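Local coordinates for SusD superfamily protein (Bacteroides vulgatus ATCC 8482, PDB 3JQ0), which is a SusD-family protein of the outer membrane, of unproven function, that probably binds a nutrient glycan for uptake into the cell, at residues Asn16-His20 against Glu106-Met110; Met85-Thr90 against Tyr102-Glu106; Ile160-Glu164 against Thr185-Lys189. One frame throughout, in Å; residues are numbered along the deposited sequence.

Contact 1: Asn16-His20 against Glu106-Met110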
ATOM      1  N   ASN A  16      18.299  15.433   1.882  1.00 10.66           N
ATOM      2  CA  ASN A  16      17.743  14.115   2.157  1.00 10.32           C
ATOM      3  C   ASN A  16      16.319  14.213   2.712  1.00 10.00           C
ATOM      4  O   ASN A  16      15.407  13.450   2.355  1.00 10.13           O
ATOM      5  CB  ASN A  16      18.642  13.344   3.134  1.00 10.26           C
ATOM      6  CG  ASN A  16      18.219  11.912   3.300  1.00  9.51           C
ATOM      7  OD1 ASN A  16      17.967  11.203   2.302  1.00 10.73           O
ATOM      8  ND2 ASN A  16      18.181  11.447   4.552  1.00 11.10           N
ATOM      9  N   THR A  17      16.123  15.179   3.616  1.00 10.37           N
ATOM     10  CA  THR A  17      14.823  15.412   4.188  1.00 11.00           C
ATOM     11  C   THR A  17      13.844  15.808   3.059  1.00 10.72           C
ATOM     12  O   THR A  17      12.697  15.339   3.004  1.00 11.24           O
ATOM     13  CB  THR A  17      14.915  16.475   5.310  1.00 12.00           C
ATOM     14  OG1 THR A  17      15.780  15.946   6.312  1.00 14.25           O
ATOM     15  CG2 THR A  17      13.552  16.789   5.903  1.00 14.37           C
ATOM     16  N   GLY A  18      14.315  16.655   2.141  1.00 10.93           N
ATOM     17  CA  GLY A  18      13.519  17.038   1.006  1.00 10.89           C
ATOM     18  C   GLY A  18      13.150  15.867   0.093  1.00  9.60           C
ATOM     19  O   GLY A  18      12.005  15.824  -0.426  1.00 10.34           O
ATOM     20  N   LEU A  19      14.071  14.934  -0.126  1.00  9.41           N
ATOM     21  CA  LEU A  19      13.760  13.739  -0.944  1.00  8.93           C
ATOM     22  C   LEU A  19      12.612  12.974  -0.306  1.00  8.00           C
ATOM     23  O   LEU A  19      11.684  12.505  -0.977  1.00  8.86           O
ATOM     24  CB  LEU A  19      14.954  12.822  -1.075  1.00  9.42           C
ATOM     25  CG  LEU A  19      16.115  13.397  -1.863  1.00 10.84           C
ATOM     26  CD1 LEU A  19      17.259  12.352  -1.898  1.00 12.03           C
ATOM     27  CD2 LEU A  19      15.714  13.829  -3.257  1.00 12.54           C
ATOM     28  N   HIS A  20      12.689  12.785   0.994  1.00  9.11           N
ATOM     29  CA  HIS A  20      11.649  12.075   1.724  1.00  9.21           C
ATOM     30  C   HIS A  20      10.310  12.822   1.683  1.00  8.65           C
ATOM     31  O   HIS A  20       9.247  12.206   1.564  1.00  8.92           O
ATOM     32  CB  HIS A  20      12.113  11.734   3.140  1.00  8.66           C
ATOM     33  CG  HIS A  20      13.123  10.617   3.195  1.00  8.22           C
ATOM     34  ND1 HIS A  20      14.472  10.770   2.921  1.00  8.17           N
ATOM     35  CD2 HIS A  20      12.952   9.304   3.524  1.00  9.04           C
ATOM     36  CE1 HIS A  20      15.056   9.588   3.108  1.00  8.57           C
ATOM     37  NE2 HIS A  20      14.163   8.668   3.424  1.00  9.44           N
ATOM     38  N   GLU A 106      19.992   5.047   1.302  1.00  8.30           N
ATOM     39  CA  GLU A 106      18.667   5.609   1.139  1.00  7.90           C
ATOM     40  C   GLU A 106      18.359   6.052  -0.282  1.00  8.59           C
ATOM     41  O   GLU A 106      17.237   5.792  -0.787  1.00  8.87           O
ATOM     42  CB  GLU A 106      18.448   6.758   2.110  1.00  8.40           C
ATOM     43  CG  GLU A 106      18.541   6.384   3.570  1.00  8.92           C
ATOM     44  CD  GLU A 106      18.160   7.522   4.470  1.00  9.06           C
ATOM     45  OE1 GLU A 106      18.727   8.597   4.313  1.00 10.31           O
ATOM     46  OE2 GLU A 106      17.304   7.356   5.405  1.00  9.57           O
ATOM     47  N   ALA A 107      19.306   6.731  -0.931  1.00  8.65           N
ATOM     48  CA  ALA A 107      19.058   7.294  -2.238  1.00  8.70           C
ATOM     49  C   ALA A 107      18.918   6.203  -3.312  1.00  8.56           C
ATOM     50  O   ALA A 107      17.976   6.216  -4.117  1.00  8.68           O
ATOM     51  CB  ALA A 107      20.139   8.310  -2.599  1.00  9.69           C
ATOM     52  N   TYR A 108      19.851   5.249  -3.311  1.00  8.75           N
ATOM     53  CA  TYR A 108      19.730   4.117  -4.253  1.00  9.06           C
ATOM     54  C   TYR A 108      18.418   3.348  -3.982  1.00  8.40           C
ATOM     55  O   TYR A 108      17.759   2.896  -4.930  1.00  8.45           O
ATOM     56  CB  TYR A 108      20.947   3.217  -4.142  1.00  9.28           C
ATOM     57  CG  TYR A 108      22.191   3.711  -4.839  1.00  9.69           C
ATOM     58  CD1 TYR A 108      22.211   3.895  -6.196  1.00 10.33           C
ATOM     59  CD2 TYR A 108      23.349   3.997  -4.118  1.00 10.43           C
ATOM     60  CE1 TYR A 108      23.358   4.322  -6.863  1.00 11.84           C
ATOM     61  CE2 TYR A 108      24.512   4.424  -4.771  1.00 12.68           C
ATOM     62  CZ  TYR A 108      24.495   4.586  -6.127  1.00 13.64           C
ATOM     63  OH  TYR A 108      25.647   5.000  -6.779  1.00 15.66           O
ATOM     64  N   GLY A 109      18.062   3.157  -2.713  1.00  8.61           N
ATOM     65  CA  GLY A 109      16.844   2.409  -2.376  1.00  8.48           C
ATOM     66  C   GLY A 109      15.600   3.135  -2.875  1.00  7.54           C
ATOM     67  O   GLY A 109      14.716   2.515  -3.483  1.00  7.80           O
HETATM   68  N   MSE A 110      15.526   4.455  -2.616  1.00  7.85           N
HETATM   69  CA  MSE A 110      14.374   5.231  -3.082  0.67  8.03           C
HETATM   70  C   MSE A 110      14.283   5.249  -4.599  1.00  8.11           C
HETATM   71  O   MSE A 110      13.160   5.212  -5.159  1.00  7.83           O
HETATM   72  CB  MSE A 110      14.396   6.642  -2.528  0.67  9.05           C
HETATM   73  CG  MSE A 110      14.129   6.764  -1.024  0.67  7.97           C
HETATM   74 SE   MSE A 110      13.990   8.595  -0.412  0.67 11.47          SE
HETATM   75  CE  MSE A 110      15.884   9.043  -0.491  0.67 10.32           C
TER
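Met110, a selenomethionine, lays its SE over one face of the His20 imidazole, 3.8 Å from the ring centroid and only 12° off the ring normal. This selenium-aromatic contact uses nearly the middle of the ring, and the side chain of Met110 reaches it roughly perpendicular to that of His20. The bend at chi3 swings the terminal CE aside from SE, where it touches His20 CE1 and, at 3.8 Å, the methyl Leu19 CD1.

The polar part is a single bond across the contact. Asn16 ND2 donates to Glu106 OE1 at 2.9 Å, on the syn side of the carboxylate but out of its plane, and the N-H is bent to 138°. Amide and carboxylate planes are well away from coplanar, so the two groups meet at a twist. The other carboxylate oxygen, OE2, stays 3.9 Å from His20 CE1, a packing distance.

Both ring nitrogens fix the rotation of the imidazole. His20 ND1 gives a straight bond of 2.9 Å to Asn16 O, which lies in the ring plane, while NE2 accepts from the backbone N-H of Trp180. The backbone N of His20 reaches Asn16 O from the opposite face of the carbonyl, so two N-H groups grip one acceptor. With a leucine here, the N-H of Trp180 would probably be left without an acceptor and the end of Met110 set free to turn.

Segments 16-20 and 106-110 run nearly parallel, their axes 20° apart and 11.5 Å distant at closest: helix 9-25 packs on helix 97-122 within the helical part of the SusD fold. Around them, Phe179 packs against the imidazole. Helix 75-91 lies against Leu19 and Ala107, while Phe167 of helix 149-167 touches Glu106.

Contact 2: Met85-Thr90 against Tyr102-Glu106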
HETATM    1  N   MSE A  85      21.326  13.814  -5.403  1.00 12.32           N
HETATM    2  CA  MSE A  85      21.840  13.387  -4.116  1.00 11.96           C
HETATM    3  C   MSE A  85      22.898  12.305  -4.268  1.00 12.22           C
HETATM    4  O   MSE A  85      23.921  12.321  -3.581  1.00 13.43           O
HETATM    5  CB  MSE A  85      20.695  12.876  -3.221  1.00 10.98           C
HETATM    6  CG  MSE A  85      21.082  12.463  -1.836  1.00 11.77           C
HETATM    7 SE   MSE A  85      21.556  14.000  -0.758  1.00 11.61          SE
HETATM    8  CE  MSE A  85      21.945  13.044   0.912  1.00 12.03           C
ATOM      9  N   ILE A  86      22.663  11.319  -5.138  1.00 12.04           N
ATOM     10  CA  ILE A  86      23.635  10.247  -5.334  1.00 12.46           C
ATOM     11  C   ILE A  86      24.992  10.824  -5.774  1.00 13.78           C
ATOM     12  O   ILE A  86      26.059  10.473  -5.234  1.00 14.77           O
ATOM     13  CB  ILE A  86      23.144   9.165  -6.330  1.00 12.29           C
ATOM     14  CG1 ILE A  86      21.973   8.390  -5.722  1.00 12.34           C
ATOM     15  CG2 ILE A  86      24.297   8.204  -6.739  1.00 13.36           C
ATOM     16  CD1 ILE A  86      21.151   7.586  -6.728  1.00 13.40           C
ATOM     17  N   ALA A  87      24.944  11.689  -6.764  1.00 13.67           N
ATOM     18  CA  ALA A  87      26.203  12.266  -7.266  1.00 14.76           C
ATOM     19  C   ALA A  87      26.933  13.089  -6.202  1.00 14.97           C
ATOM     20  O   ALA A  87      28.141  12.895  -5.961  1.00 17.70           O
ATOM     21  CB  ALA A  87      25.935  13.106  -8.469  1.00 15.44           C
ATOM     22  N   LYS A  88      26.220  13.994  -5.543  1.00 15.01           N
ATOM     23  CA  LYS A  88      26.841  14.853  -4.535  1.00 14.75           C
ATOM     24  C   LYS A  88      27.376  14.102  -3.324  1.00 15.82           C
ATOM     25  O   LYS A  88      28.439  14.421  -2.801  1.00 17.79           O
ATOM     26  CB  LYS A  88      25.922  15.980  -4.081  1.00 16.40           C
ATOM     27  CG  LYS A  88      25.427  16.860  -5.183  1.00 17.94           C
ATOM     28  CD  LYS A  88      26.560  17.563  -5.944  1.00 23.12           C
ATOM     29  CE  LYS A  88      26.025  18.534  -7.007  1.00 25.95           C
ATOM     30  NZ  LYS A  88      27.165  19.292  -7.668  1.00 30.70           N
ATOM     31  N   THR A  89      26.635  13.082  -2.900  1.00 14.34           N
ATOM     32  CA  THR A  89      27.033  12.284  -1.753  1.00 14.96           C
ATOM     33  C   THR A  89      28.217  11.383  -2.116  1.00 15.80           C
ATOM     34  O   THR A  89      29.092  11.162  -1.282  1.00 17.24           O
ATOM     35  CB  THR A  89      25.846  11.477  -1.228  1.00 13.72           C
ATOM     36  OG1 THR A  89      24.779  12.384  -0.900  1.00 13.58           O
ATOM     37  CG2 THR A  89      26.183  10.656  -0.000  1.00 15.22           C
ATOM     38  N   THR A  90      28.222  10.840  -3.325  1.00 15.89           N
ATOM     39  CA  THR A  90      29.356   9.983  -3.757  1.00 16.50           C
ATOM     40  C   THR A  90      30.649  10.826  -3.814  1.00 17.71           C
ATOM     41  O   THR A  90      31.727  10.371  -3.381  1.00 20.06           O
ATOM     42  CB  THR A  90      29.070   9.322  -5.108  1.00 16.26           C
ATOM     43  OG1 THR A  90      27.907   8.502  -4.982  1.00 17.24           O
ATOM     44  CG2 THR A  90      30.263   8.446  -5.600  1.00 18.14           C
ATOM     45  N   TYR A 102      25.057   5.831   4.609  1.00 12.66           N
ATOM     46  CA  TYR A 102      23.647   5.763   4.953  1.00 12.01           C
ATOM     47  C   TYR A 102      22.821   6.533   3.912  1.00 11.62           C
ATOM     48  O   TYR A 102      21.786   6.066   3.449  1.00 10.98           O
ATOM     49  CB  TYR A 102      23.351   6.279   6.375  1.00 13.10           C
ATOM     50  CG  TYR A 102      22.088   5.654   6.950  1.00 12.19           C
ATOM     51  CD1 TYR A 102      22.115   4.365   7.502  1.00 13.26           C
ATOM     52  CD2 TYR A 102      20.850   6.285   6.841  1.00 12.38           C
ATOM     53  CE1 TYR A 102      21.006   3.769   7.985  1.00 13.64           C
ATOM     54  CE2 TYR A 102      19.697   5.672   7.334  1.00 11.83           C
ATOM     55  CZ  TYR A 102      19.792   4.416   7.886  1.00 12.66           C
ATOM     56  OH  TYR A 102      18.647   3.809   8.362  1.00 14.61           O
ATOM     57  N   TYR A 103      23.278   7.735   3.556  1.00 11.56           N
ATOM     58  CA  TYR A 103      22.567   8.511   2.544  1.00 10.92           C
ATOM     59  C   TYR A 103      22.531   7.774   1.203  1.00 10.22           C
ATOM     60  O   TYR A 103      21.497   7.793   0.532  1.00 10.57           O
ATOM     61  CB  TYR A 103      23.184   9.873   2.321  1.00 11.35           C
ATOM     62  CG  TYR A 103      23.011  10.915   3.402  1.00 12.07           C
ATOM     63  CD1 TYR A 103      21.819  11.099   4.062  1.00 11.68           C
ATOM     64  CD2 TYR A 103      24.057  11.754   3.731  1.00 13.38           C
ATOM     65  CE1 TYR A 103      21.669  12.063   4.987  1.00 13.02           C
ATOM     66  CE2 TYR A 103      23.923  12.691   4.686  1.00 13.36           C
ATOM     67  CZ  TYR A 103      22.735  12.871   5.322  1.00 13.14           C
ATOM     68  OH  TYR A 103      22.540  13.873   6.269  1.00 14.86           O
ATOM     69  N   LEU A 104      23.619   7.129   0.798  1.00 10.60           N
ATOM     70  CA  LEU A 104      23.638   6.396  -0.452  1.00 10.72           C
ATOM     71  C   LEU A 104      22.686   5.200  -0.359  1.00 10.05           C
ATOM     72  O   LEU A 104      21.966   4.924  -1.331  1.00 10.19           O
ATOM     73  CB  LEU A 104      25.060   5.974  -0.813  1.00 11.47           C
ATOM     74  CG  LEU A 104      25.991   7.107  -1.233  1.00 13.97           C
ATOM     75  CD1 LEU A 104      27.450   6.641  -1.412  1.00 15.16           C
ATOM     76  CD2 LEU A 104      25.491   7.779  -2.483  1.00 14.14           C
ATOM     77  N   GLY A 105      22.661   4.516   0.791  1.00  9.75           N
ATOM     78  CA  GLY A 105      21.728   3.400   0.948  1.00  8.95           C
ATOM     79  C   GLY A 105      20.308   3.890   0.730  1.00  8.72           C
ATOM     80  O   GLY A 105      19.506   3.266  -0.004  1.00  8.66           O
ATOM     81  N   GLU A 106      19.992   5.047   1.302  1.00  8.30           N
ATOM     82  CA  GLU A 106      18.667   5.609   1.139  1.00  7.90           C
ATOM     83  C   GLU A 106      18.359   6.052  -0.282  1.00  8.59           C
ATOM     84  O   GLU A 106      17.237   5.792  -0.787  1.00  8.87           O
ATOM     85  CB  GLU A 106      18.448   6.758   2.110  1.00  8.40           C
ATOM     86  CG  GLU A 106      18.541   6.384   3.570  1.00  8.92           C
ATOM     87  CD  GLU A 106      18.160   7.522   4.470  1.00  9.06           C
ATOM     88  OE1 GLU A 106      18.727   8.597   4.313  1.00 10.31           O
ATOM     89  OE2 GLU A 106      17.304   7.356   5.405  1.00  9.57           O
TER
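The methyl end of Met85, a selenomethionine, sits over one face of the Tyr103 ring. CE is 3.4 Å from Tyr103 CG and displaced toward the rim where the ring joins CB, a CH-pi contact. The chain gets there by a turn at chi2 (71°) followed by an extended last bond, which sends the methyl across to the tyrosine. Farther out, Tyr103 OH is hydrogen-bonded to Thr13 OG1 of helix 9-25, so the tyrosine is held at its hydroxyl as well as covered on one face.

Helices 75-91 and 97-122 are consecutive in the chain and joined by a short connection. Their segments run antiparallel, the axes at 160° and 9.7 Å apart, which makes this the packing of a helical hairpin, consistent with the TPR-like helical fold of the family.

Thr89 divides its branches between backbone and neighbour. Its OG1 lies beside its own backbone N (chi1 -57°) and bonds back to Met85 O at 2.8 Å; this leaves CG2 directed at Leu104 CG, and near the edge of the Tyr103 ring. In Thr90 one atom does both jobs: OG1 makes the corresponding bond to Ile86 O, and the same hydroxyl oxygen rests 3.6 Å from Leu104 CD2. That methyl also packs against Ile86 CG2, at 4.4 Å.

Contact 3: Ile160-Glu164 against Thr185-Lys189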
ATOM      1  N   ILE A 160      19.165  -1.744  -6.007  1.00  8.70           N
ATOM      2  CA  ILE A 160      18.972  -2.496  -4.772  1.00  8.72           C
ATOM      3  C   ILE A 160      20.351  -2.983  -4.256  1.00  8.94           C
ATOM      4  O   ILE A 160      20.659  -2.887  -3.063  1.00  9.16           O
ATOM      5  CB  ILE A 160      17.996  -3.669  -4.968  1.00  8.87           C
ATOM      6  CG1 ILE A 160      16.573  -3.136  -5.128  1.00  9.41           C
ATOM      7  CG2 ILE A 160      18.129  -4.684  -3.836  1.00  9.71           C
ATOM      8  CD1 ILE A 160      15.586  -4.153  -5.643  1.00 10.74           C
ATOM      9  N   GLN A 161      21.165  -3.537  -5.168  1.00  8.66           N
ATOM     10  CA  GLN A 161      22.497  -4.000  -4.774  1.00 10.06           C
ATOM     11  C   GLN A 161      23.323  -2.835  -4.222  1.00  9.54           C
ATOM     12  O   GLN A 161      23.991  -2.970  -3.215  1.00 10.02           O
ATOM     13  CB  GLN A 161      23.178  -4.690  -5.971  1.00 11.13           C
ATOM     14  CG  GLN A 161      24.616  -5.162  -5.733  1.00 15.13           C
ATOM     15  CD  GLN A 161      25.213  -5.690  -7.033  1.00 21.53           C
ATOM     16  OE1 GLN A 161      25.254  -4.973  -8.053  1.00 25.19           O
ATOM     17  NE2 GLN A 161      25.652  -6.913  -7.019  1.00 27.00           N
ATOM     18  N   ALA A 162      23.322  -1.702  -4.928  1.00  9.36           N
ATOM     19  CA  ALA A 162      24.066  -0.534  -4.476  1.00  9.53           C
ATOM     20  C   ALA A 162      23.594  -0.089  -3.091  1.00  9.57           C
ATOM     21  O   ALA A 162      24.381   0.266  -2.205  1.00 10.51           O
ATOM     22  CB  ALA A 162      23.995   0.602  -5.479  1.00 10.97           C
ATOM     23  N   SER A 163      22.272  -0.096  -2.896  1.00  8.87           N
ATOM     24  CA  SER A 163      21.682   0.316  -1.623  1.00  8.97           C
ATOM     25  C   SER A 163      22.126  -0.610  -0.488  1.00  9.16           C
ATOM     26  O   SER A 163      22.602  -0.150   0.555  1.00  9.67           O
ATOM     27  CB  SER A 163      20.169   0.326  -1.744  1.00  8.66           C
ATOM     28  OG  SER A 163      19.574   0.649  -0.477  1.00  8.56           O
ATOM     29  N   GLU A 164      21.921  -1.908  -0.674  1.00  8.80           N
ATOM     30  CA  GLU A 164      22.221  -2.862   0.404  1.00  8.99           C
ATOM     31  C   GLU A 164      23.714  -2.860   0.698  1.00  9.95           C
ATOM     32  O   GLU A 164      24.117  -3.019   1.854  1.00 10.92           O
ATOM     33  CB  GLU A 164      21.670  -4.242   0.107  1.00 10.67           C
ATOM     34  CG  GLU A 164      22.371  -4.991  -0.968  1.00 11.12           C
ATOM     35  CD  GLU A 164      21.692  -6.303  -1.349  1.00 12.28           C
ATOM     36  OE1 GLU A 164      20.802  -6.805  -0.652  1.00 14.50           O
ATOM     37  OE2 GLU A 164      22.163  -6.892  -2.350  1.00 15.65           O
ATOM     38  N   THR A 185      15.115  -1.443   2.088  1.00  7.38           N
ATOM     39  CA  THR A 185      15.746  -2.011   0.886  1.00  7.36           C
ATOM     40  C   THR A 185      15.516  -3.533   0.815  1.00  7.53           C
ATOM     41  O   THR A 185      15.250  -4.042  -0.280  1.00  7.59           O
ATOM     42  CB  THR A 185      17.235  -1.675   0.819  1.00  7.78           C
ATOM     43  OG1 THR A 185      17.299  -0.290   0.543  1.00  8.84           O
ATOM     44  CG2 THR A 185      17.939  -2.456  -0.299  1.00  9.20           C
ATOM     45  N   GLN A 186      15.621  -4.271   1.911  1.00  7.46           N
ATOM     46  CA  GLN A 186      15.375  -5.713   1.866  1.00  7.26           C
ATOM     47  C   GLN A 186      13.916  -6.056   1.529  1.00  6.93           C
ATOM     48  O   GLN A 186      13.678  -6.984   0.785  1.00  7.52           O
ATOM     49  CB  GLN A 186      15.831  -6.410   3.137  1.00  8.10           C
ATOM     50  CG  GLN A 186      17.334  -6.311   3.356  1.00  8.92           C
ATOM     51  CD  GLN A 186      18.117  -6.929   2.225  1.00  9.41           C
ATOM     52  OE1 GLN A 186      17.949  -8.123   1.906  1.00 10.47           O
ATOM     53  NE2 GLN A 186      18.978  -6.127   1.607  1.00  9.97           N
HETATM   54  N   MSE A 187      12.953  -5.263   2.035  1.00  6.82           N
HETATM   55  CA  MSE A 187      11.559  -5.444   1.648  1.00  6.94           C
HETATM   56  C   MSE A 187      11.405  -5.259   0.147  1.00  7.04           C
HETATM   57  O   MSE A 187      10.772  -6.073  -0.541  1.00  7.17           O
HETATM   58  CB  MSE A 187      10.657  -4.435   2.378  1.00  7.16           C
HETATM   59  CG  MSE A 187      10.274  -4.792   3.802  1.00  7.88           C
HETATM   60 SE   MSE A 187       9.288  -6.444   3.980  1.00  8.37          SE
HETATM   61  CE  MSE A 187       7.749  -6.024   2.972  1.00 10.81           C
ATOM     62  N   LEU A 188      11.929  -4.169  -0.390  1.00  7.25           N
ATOM     63  CA  LEU A 188      11.818  -3.874  -1.808  1.00  6.92           C
ATOM     64  C   LEU A 188      12.516  -4.967  -2.619  1.00  7.08           C
ATOM     65  O   LEU A 188      12.016  -5.405  -3.655  1.00  7.42           O
ATOM     66  CB  LEU A 188      12.437  -2.515  -2.091  1.00  7.21           C
ATOM     67  CG  LEU A 188      12.561  -2.159  -3.569  1.00  7.65           C
ATOM     68  CD1 LEU A 188      11.202  -2.086  -4.258  1.00  8.69           C
ATOM     69  CD2 LEU A 188      13.327  -0.836  -3.714  1.00  9.21           C
ATOM     70  N   LYS A 189      13.660  -5.421  -2.146  1.00  7.26           N
ATOM     71  CA  LYS A 189      14.385  -6.519  -2.818  1.00  6.83           C
ATOM     72  C   LYS A 189      13.504  -7.770  -2.898  1.00  6.93           C
ATOM     73  O   LYS A 189      13.409  -8.421  -3.944  1.00  7.50           O
ATOM     74  CB  LYS A 189      15.677  -6.791  -2.073  1.00  7.36           C
ATOM     75  CG  LYS A 189      16.553  -7.851  -2.759  1.00  8.22           C
ATOM     76  CD  LYS A 189      17.879  -8.043  -2.069  1.00  8.29           C
ATOM     77  CE  LYS A 189      18.797  -8.978  -2.806  1.00  9.75           C
ATOM     78  NZ  LYS A 189      20.073  -9.205  -2.040  1.00 10.85           N
TER
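Glu164 faces Gln186 and Lys189 across an antiparallel helix pair, and its side chain can be followed atom by atom. CB packs on the methyl CG2 of Thr185, at 4.2 Å, and nearer still to the amide nitrogen of Gln186. The first torsion puts CG between the backbone N and the carbonyl carbon (chi1 71°), an uncommon rotamer in a helix, and from there the chain runs extended, bringing the carboxylate to Lys189 and Gln186. OE1 takes two donors: Lys189 NZ at 2.9 Å on its syn lone pair, and Gln186 NE2 at 3.0 Å on its anti lone pair. The second bond is close to straight, at 168°, and the carboxylate and amide planes are nearly coplanar. OE2 receives only a weak bond from the same ammonium, completing the salt bridge. Together these donors would fix the rotation of the carboxylate and probably favour its charged form.

Lys189 is fully extended, and its aliphatic part serves as well as its tip: CB and CG lie 3.7 Å from Ile160 CG2, while Ile160 CD1 extends to Leu188 CG. Deeper between the helices, Thr185 OG1 donates to Ser163 OG at 2.7 Å. Both residues are buried and both hydroxyls have second partners, Trp180 NE1 at Thr185 OG1 and a backbone oxygen of helix 97-122 at Ser163 OG. Gln186 OE1 is likewise bonded to Asn216 ND2 of helix 204-217.

The segments cross at 155°, with axes 10.1 Å apart, so helices 149-167 and 182-199, successive in the chain, pack as an antiparallel hairpin, an arrangement consistent with the TPR-like helical fold of the SusD family.

In the fold
Helix 97-122 ties the three contacts together. Contacts 1 and 2 share Glu106 and lie about 8 Å apart, centre to centre; Leu19 CD1 packs on Met85 CB at 3.7 Å, so helix 75-91 and helix 9-25 meet each other as well as helix 97-122. Contact 3 lies about 13 Å from the centre of contact 1 and about 14 Å from that of contact 2. Contact 2 is bonded to it through Gly105 O and Ser163 OG, 2.7 Å apart, and contact 1 reaches it through Tyr108, which packs on Ala162. A glycerol, probably from the crystallisation liquor, sits about 4 Å from the side chain of His20 in contact 1; no sugar site is established here.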